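Local coordinates for beta-galactosidase (Trichoderma reesei, PDB 3OG2), which probably hydrolyses terminal non-reducing beta-D-galactose residues of beta-D-galactosides, as a glycoside hydrolase of family 35, at residues N255-T260 and A413-T418; E278-A283 and H301-V306. All coordinates share one frame; numbering follows the deposited sequence.

Contact 1 (N255-T260 and A413-T418). With NAG (2-acetamido-2-deoxy-beta-D-glucopyranose), chain D.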
loop_
_atom_site.group_PDB
_atom_site.type_symbol
_atom_site.label_atom_id
_atom_site.label_comp_id
_atom_site.label_asym_id
_atom_site.label_seq_id
_atom_site.Cartn_x
_atom_site.Cartn_y
_atom_site.Cartn_z
ATOM N N ASN A 255 -26.538 -3.746 -3.564
ATOM C CA ASN A 255 -25.968 -3.603 -4.880
ATOM C C ASN A 255 -24.475 -3.348 -4.839
ATOM O O ASN A 255 -23.972 -3.067 -5.918
ATOM C CB ASN A 255 -26.601 -2.442 -5.665
ATOM C CG ASN A 255 -28.092 -2.638 -5.837
ATOM O OD1 ASN A 255 -28.608 -3.744 -6.003
ATOM N ND2 ASN A 255 -28.800 -1.506 -5.788
ATOM N N GLY A 256 -23.781 -3.496 -3.736
ATOM C CA GLY A 256 -22.309 -3.271 -3.728
ATOM C C GLY A 256 -21.536 -4.385 -4.410
ATOM O O GLY A 256 -20.387 -4.184 -4.859
ATOM N N LEU A 257 -22.056 -5.616 -4.533
ATOM C CA LEU A 257 -21.268 -6.691 -5.143
ATOM C C LEU A 257 -21.254 -6.515 -6.638
ATOM O O LEU A 257 -22.316 -6.413 -7.264
ATOM C CB LEU A 257 -21.889 -8.035 -4.744
ATOM C CG LEU A 257 -21.016 -9.226 -5.159
ATOM C CD1 LEU A 257 -19.804 -9.389 -4.260
ATOM C CD2 LEU A 257 -21.864 -10.504 -5.174
ATOM N N PRO A 258 -20.111 -6.510 -7.302
ATOM C CA PRO A 258 -20.151 -6.446 -8.786
ATOM C C PRO A 258 -20.737 -7.682 -9.428
ATOM O O PRO A 258 -20.309 -8.814 -9.140
ATOM C CB PRO A 258 -18.672 -6.378 -9.170
ATOM C CG PRO A 258 -17.884 -6.206 -7.930
ATOM C CD PRO A 258 -18.741 -6.521 -6.769
ATOM N N THR A 259 -21.721 -7.489 -10.305
ATOM C CA THR A 259 -22.346 -8.678 -10.886
ATOM C C THR A 259 -22.249 -8.653 -12.416
ATOM O O THR A 259 -22.808 -9.555 -13.028
ATOM C CB THR A 259 -23.841 -8.750 -10.513
ATOM O OG1 THR A 259 -24.503 -7.565 -10.981
ATOM C CG2 THR A 259 -24.002 -8.835 -8.994
ATOM N N THR A 260 -21.565 -7.677 -13.018
ATOM C CA THR A 260 -21.597 -7.573 -14.482
ATOM C C THR A 260 -20.266 -7.788 -15.142
ATOM O O THR A 260 -20.177 -7.678 -16.358
ATOM C CB THR A 260 -22.109 -6.173 -14.917
ATOM O OG1 THR A 260 -21.176 -5.199 -14.501
ATOM C CG2 THR A 260 -23.445 -5.835 -14.231
ATOM N N ALA A 413 -27.503 -15.422 -1.266
ATOM C CA ALA A 413 -28.211 -14.677 -2.295
ATOM C C ALA A 413 -28.234 -13.178 -2.030
ATOM O O ALA A 413 -28.076 -12.375 -2.946
ATOM C CB ALA A 413 -29.672 -15.159 -2.389
ATOM N N ASN A 414 -28.453 -12.762 -0.775
ATOM C CA ASN A 414 -28.137 -11.433 -0.301
ATOM C C ASN A 414 -26.669 -11.481 0.114
ATOM O O ASN A 414 -26.335 -12.052 1.132
ATOM C CB ASN A 414 -29.051 -11.066 0.879
ATOM C CG ASN A 414 -28.620 -9.728 1.461
ATOM O OD1 ASN A 414 -27.669 -9.071 1.038
ATOM N ND2 ASN A 414 -29.307 -9.328 2.532
ATOM N N TYR A 415 -25.798 -10.885 -0.690
ATOM C CA TYR A 415 -24.365 -11.055 -0.530
ATOM C C TYR A 415 -23.917 -10.516 0.829
ATOM O O TYR A 415 -22.811 -10.887 1.254
ATOM C CB TYR A 415 -23.561 -10.397 -1.676
ATOM C CG TYR A 415 -23.277 -8.926 -1.417
ATOM C CD1 TYR A 415 -24.234 -7.940 -1.661
ATOM C CD2 TYR A 415 -22.044 -8.544 -0.934
ATOM C CE1 TYR A 415 -24.017 -6.610 -1.437
ATOM C CE2 TYR A 415 -21.779 -7.216 -0.671
ATOM C CZ TYR A 415 -22.746 -6.268 -0.931
ATOM O OH TYR A 415 -22.442 -4.967 -0.668
ATOM N N SER A 416 -24.647 -9.598 1.417
ATOM C CA SER A 416 -24.346 -8.934 2.696
ATOM C C SER A 416 -24.699 -9.811 3.882
ATOM O O SER A 416 -24.346 -9.497 5.029
ATOM C CB SER A 416 -25.136 -7.594 2.700
ATOM O OG SER A 416 -25.120 -7.029 4.033
ATOM N N SER A 417 -25.470 -10.871 3.648
ATOM C CA SER A 417 -26.113 -11.595 4.725
ATOM C C SER A 417 -25.116 -12.136 5.759
ATOM O O SER A 417 -24.088 -12.736 5.422
ATOM C CB SER A 417 -26.871 -12.798 4.163
ATOM O OG SER A 417 -27.474 -13.494 5.283
ATOM N N THR A 418 -25.481 -11.924 7.032
ATOM C CA THR A 418 -24.684 -12.481 8.107
ATOM C C THR A 418 -25.380 -13.701 8.687
ATOM O O THR A 418 -24.943 -14.219 9.726
ATOM C CB THR A 418 -24.512 -11.448 9.235
ATOM O OG1 THR A 418 -25.804 -10.999 9.655
ATOM C CG2 THR A 418 -23.720 -10.235 8.686
HETATM C C1 NAG D . -28.788 -8.287 3.400
HETATM C C2 NAG D . -30.058 -7.507 3.704
HETATM C C3 NAG D . -29.775 -6.437 4.746
HETATM C C4 NAG D . -28.885 -6.827 5.932
HETATM C C5 NAG D . -27.685 -7.694 5.499
HETATM C C6 NAG D . -26.948 -8.369 6.648
HETATM C C7 NAG D . -31.521 -7.336 1.698
HETATM C C8 NAG D . -31.621 -6.643 0.362
HETATM N N2 NAG D . -30.603 -6.850 2.528
HETATM O O3 NAG D . -30.953 -5.744 5.087
HETATM O O4 NAG D . -28.390 -5.628 6.475
HETATM O O5 NAG D . -28.205 -8.673 4.625
HETATM O O6 NAG D . -27.796 -9.371 7.232
HETATM O O7 NAG D . -32.508 -7.999 2.056
#

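Contact 2 (E278-A283 and H301-V306). With MAN (alpha-D-mannopyranose), chain B.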
loop_
_atom_site.group_PDB
_atom_site.type_symbol
_atom_site.label_atom_id
_atom_site.label_comp_id
_atom_site.label_asym_id
_atom_site.label_seq_id
_atom_site.Cartn_x
_atom_site.Cartn_y
_atom_site.Cartn_z
ATOM N N GLU A 278 -6.509 -3.049 -10.407
ATOM C CA GLU A 278 -6.597 -2.635 -9.005
ATOM C C GLU A 278 -7.930 -3.134 -8.477
ATOM O O GLU A 278 -8.985 -2.728 -9.008
ATOM C CB GLU A 278 -6.598 -1.136 -8.747
ATOM C CG GLU A 278 -5.343 -0.453 -9.323
ATOM C CD GLU A 278 -5.523 1.043 -9.238
ATOM O OE1 GLU A 278 -6.376 1.571 -8.471
ATOM O OE2 GLU A 278 -4.784 1.766 -9.944
ATOM N N PHE A 279 -7.888 -3.980 -7.470
ATOM C CA PHE A 279 -9.115 -4.368 -6.786
ATOM C C PHE A 279 -8.935 -4.065 -5.303
ATOM O O PHE A 279 -7.875 -4.328 -4.724
ATOM C CB PHE A 279 -9.462 -5.841 -7.032
ATOM C CG PHE A 279 -10.881 -6.088 -6.495
ATOM C CD1 PHE A 279 -12.008 -5.705 -7.249
ATOM C CD2 PHE A 279 -11.064 -6.650 -5.240
ATOM C CE1 PHE A 279 -13.278 -5.897 -6.713
ATOM C CE2 PHE A 279 -12.338 -6.839 -4.736
ATOM C CZ PHE A 279 -13.441 -6.448 -5.447
ATOM N N GLN A 280 -9.980 -3.535 -4.674
ATOM C CA GLN A 280 -9.927 -3.081 -3.296
ATOM C C GLN A 280 -9.290 -4.062 -2.322
ATOM O O GLN A 280 -9.748 -5.208 -2.133
ATOM C CB GLN A 280 -11.390 -2.815 -2.888
ATOM C CG GLN A 280 -11.506 -2.200 -1.502
ATOM C CD GLN A 280 -12.786 -1.391 -1.360
ATOM O OE1 GLN A 280 -13.792 -1.617 -2.055
ATOM N NE2 GLN A 280 -12.740 -0.406 -0.467
ATOM N N GLY A 281 -8.250 -3.549 -1.659
ATOM C CA GLY A 281 -7.581 -4.232 -0.556
ATOM C C GLY A 281 -7.605 -3.423 0.730
ATOM O O GLY A 281 -6.949 -3.858 1.699
ATOM N N GLY A 282 -8.266 -2.294 0.743
ATOM C CA GLY A 282 -8.356 -1.467 1.934
ATOM C C GLY A 282 -9.097 -0.199 1.534
ATOM O O GLY A 282 -9.909 -0.189 0.583
ATOM N N ALA A 283 -8.779 0.875 2.229
ATOM C CA ALA A 283 -9.365 2.189 1.910
ATOM C C ALA A 283 -8.371 3.256 2.297
ATOM O O ALA A 283 -7.630 3.041 3.267
ATOM C CB ALA A 283 -10.646 2.364 2.700
ATOM N N HIS A 301 -11.339 -9.846 6.539
ATOM C CA HIS A 301 -11.253 -11.182 5.928
ATOM C C HIS A 301 -12.560 -11.620 5.282
ATOM O O HIS A 301 -12.574 -12.424 4.342
ATOM C CB HIS A 301 -10.773 -12.191 7.002
ATOM C CG HIS A 301 -11.754 -12.426 8.081
ATOM N ND1 HIS A 301 -11.953 -11.598 9.162
ATOM C CD2 HIS A 301 -12.612 -13.480 8.216
ATOM C CE1 HIS A 301 -12.934 -12.143 9.934
ATOM N NE2 HIS A 301 -13.341 -13.269 9.376
ATOM N N GLU A 302 -13.687 -11.129 5.828
ATOM C CA GLU A 302 -15.000 -11.463 5.283
ATOM C C GLU A 302 -15.177 -10.824 3.908
ATOM O O GLU A 302 -15.661 -11.445 2.966
ATOM C CB GLU A 302 -16.123 -11.019 6.229
ATOM C CG GLU A 302 -16.062 -11.807 7.530
ATOM C CD GLU A 302 -17.037 -11.339 8.578
ATOM O OE1 GLU A 302 -17.307 -10.115 8.610
ATOM O OE2 GLU A 302 -17.453 -12.171 9.404
ATOM N N PHE A 303 -14.806 -9.541 3.851
ATOM C CA PHE A 303 -14.809 -8.886 2.544
ATOM C C PHE A 303 -13.991 -9.704 1.557
ATOM O O PHE A 303 -14.364 -9.912 0.405
ATOM C CB PHE A 303 -14.277 -7.446 2.721
ATOM C CG PHE A 303 -13.700 -6.899 1.431
ATOM C CD1 PHE A 303 -14.523 -6.285 0.508
ATOM C CD2 PHE A 303 -12.341 -6.964 1.124
ATOM C CE1 PHE A 303 -14.022 -5.792 -0.691
ATOM C CE2 PHE A 303 -11.811 -6.508 -0.063
ATOM C CZ PHE A 303 -12.660 -5.903 -0.980
ATOM N N GLU A 304 -12.788 -10.138 1.956
ATOM C CA GLU A 304 -11.930 -10.866 0.988
ATOM C C GLU A 304 -12.592 -12.131 0.513
ATOM O O GLU A 304 -12.625 -12.453 -0.686
ATOM C CB GLU A 304 -10.553 -11.238 1.588
ATOM C CG GLU A 304 -9.747 -9.955 1.900
ATOM C CD GLU A 304 -8.404 -10.350 2.477
ATOM O OE1 GLU A 304 -8.355 -11.427 3.199
ATOM O OE2 GLU A 304 -7.444 -9.606 2.324
ATOM N N ARG A 305 -13.138 -12.928 1.461
ATOM C CA ARG A 305 -13.645 -14.229 0.932
ATOM C C ARG A 305 -14.896 -13.999 0.088
ATOM O O ARG A 305 -15.022 -14.709 -0.929
ATOM C CB ARG A 305 -13.796 -15.215 2.040
ATOM C CG ARG A 305 -14.816 -14.783 3.057
ATOM C CD ARG A 305 -14.466 -15.496 4.408
ATOM N NE ARG A 305 -15.603 -15.274 5.285
ATOM C CZ ARG A 305 -15.692 -15.678 6.562
ATOM N NH1 ARG A 305 -14.694 -16.306 7.211
ATOM N NH2 ARG A 305 -16.836 -15.426 7.206
ATOM N N VAL A 306 -15.780 -13.049 0.412
ATOM C CA VAL A 306 -16.951 -12.862 -0.476
ATOM C C VAL A 306 -16.573 -12.154 -1.758
ATOM O O VAL A 306 -16.910 -12.602 -2.873
ATOM C CB VAL A 306 -18.069 -12.082 0.253
ATOM C CG1 VAL A 306 -19.251 -11.825 -0.687
ATOM C CG2 VAL A 306 -18.548 -12.806 1.517
HETATM C C1 MAN B . -15.691 -16.737 13.393
HETATM C C2 MAN B . -16.268 -17.361 12.137
HETATM C C3 MAN B . -15.924 -16.559 10.879
HETATM C C4 MAN B . -16.357 -15.117 11.107
HETATM C C5 MAN B . -15.643 -14.545 12.343
HETATM C C6 MAN B . -16.198 -13.136 12.664
HETATM O O2 MAN B . -17.673 -17.356 12.333
HETATM O O3 MAN B . -16.581 -17.098 9.753
HETATM O O4 MAN B . -15.961 -14.364 9.986
HETATM O O5 MAN B . -15.985 -15.371 13.455
HETATM O O6 MAN B . -15.416 -12.551 13.692
HETATM O O HOH W 1 -7.016 -7.162 1.124
#

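Contact 1 (N255-T260 and A413-T418)
One face of the Y415 ring is taken by L257, whose CB sits 3.8 Å from the ring centroid and 13° off the normal, a CH-pi contact. The two branches of L257 spread past the ring toward its base: CD1 faces Y415 CD2, and CD2 comes 3.9 Å from Y415 CB. With chi1 at 86° Y415 CG lies between the backbone N and the carbonyl carbon, which swings the ring over the 255-257 backbone. There the amide nitrogens of N255 and G256 approach obliquely, and the Y415 OH comes 3.5 Å from G256 CA. That hydroxyl is hydrogen-bonded to P253 O, which ties the far end of the ring to the same loop. Y415 is itself the second residue of a type I turn from N414 to S417, closed by S417 N to N414 O at 2.9 Å. N414 OD1 accepts from S416 N at 3.1 Å, the donor lying above the carbonyl plane, while N414 ND2 carries the N-acetylglucosamine. A tyrosine reaching from a glycosylated loop of the second domain thus joins it to the loop before helix 261-268, with an Asx turn at the N-glycosylated asparagine.

Contact 2 (E278-A283 and H301-V306)
In the conformer described here (F303 is modelled in two), the F303 ring edge points at the backbone of Q280: the carbonyl oxygen of Q280 lies in the ring plane, 3.2 Å from F303 CE2. The ring's outer atom CZ also rests on the Q280 side chain, 3.8 Å from its CB, and meets F279 CE2 at 3.9 Å, an oblique approach of the two phenyl groups. F303 CG stands anti to the backbone N (chi1 156°), carrying the ring out from the helix toward the strand end. F307 and Y308, farther along the same helix, pack against this ring, and the Y308 hydroxyl is hydrogen-bonded to Q280 O. Q280 itself is held by its amide: NE2 donates to G282 O at 3.0 Å, nearly in the amide plane, and to G243 O, while OE1 accepts from L242 N.

Beyond this close-packed part the link is looser. E304 has no direct contact with 278-283; a water lies 2.8 Å from its OE2 and only weakly reaches G281 O. On the side of the helix turned from the strand, a mannose of a protein-linked glycan is gripped instead. Its O4 accepts from H301 NE2 at 2.9 Å and donates to E302 OE2, and its O3 accepts from both terminal nitrogens of R305. E302 CG lies over the rim of one face of the R305 guanidinium.

Strand 275-280 and helix 301-313 pack here as part of the TIM barrel: the chain turns at E278, a residue of the galactose-binding site, and F303 closes on Q280, where the strand ends.

Overall arrangement
The centres of contacts 1 and 2 are 13 Å apart, and the two meet where Y415 O lies 4.2 Å from V306 CG1. Along the chain both segments of contact 2 fall between 255-260 and 413-418. Contact 2 stays within the TIM barrel, joining strand 275-280 to helix 301-313, whereas contact 1 links a barrel loop to the loop between strands 406-412 and 421-427 of the second domain. Helix 301-313 is common ground: its F307 touches both L257 and F279. R448 adds a second tie: its NE is hydrogen-bonded to S416 O of contact 1 and its O accepts from R305 NE of contact 2. Packing thus runs from strand 275-280 through this helix to the glycosylated domain boundary.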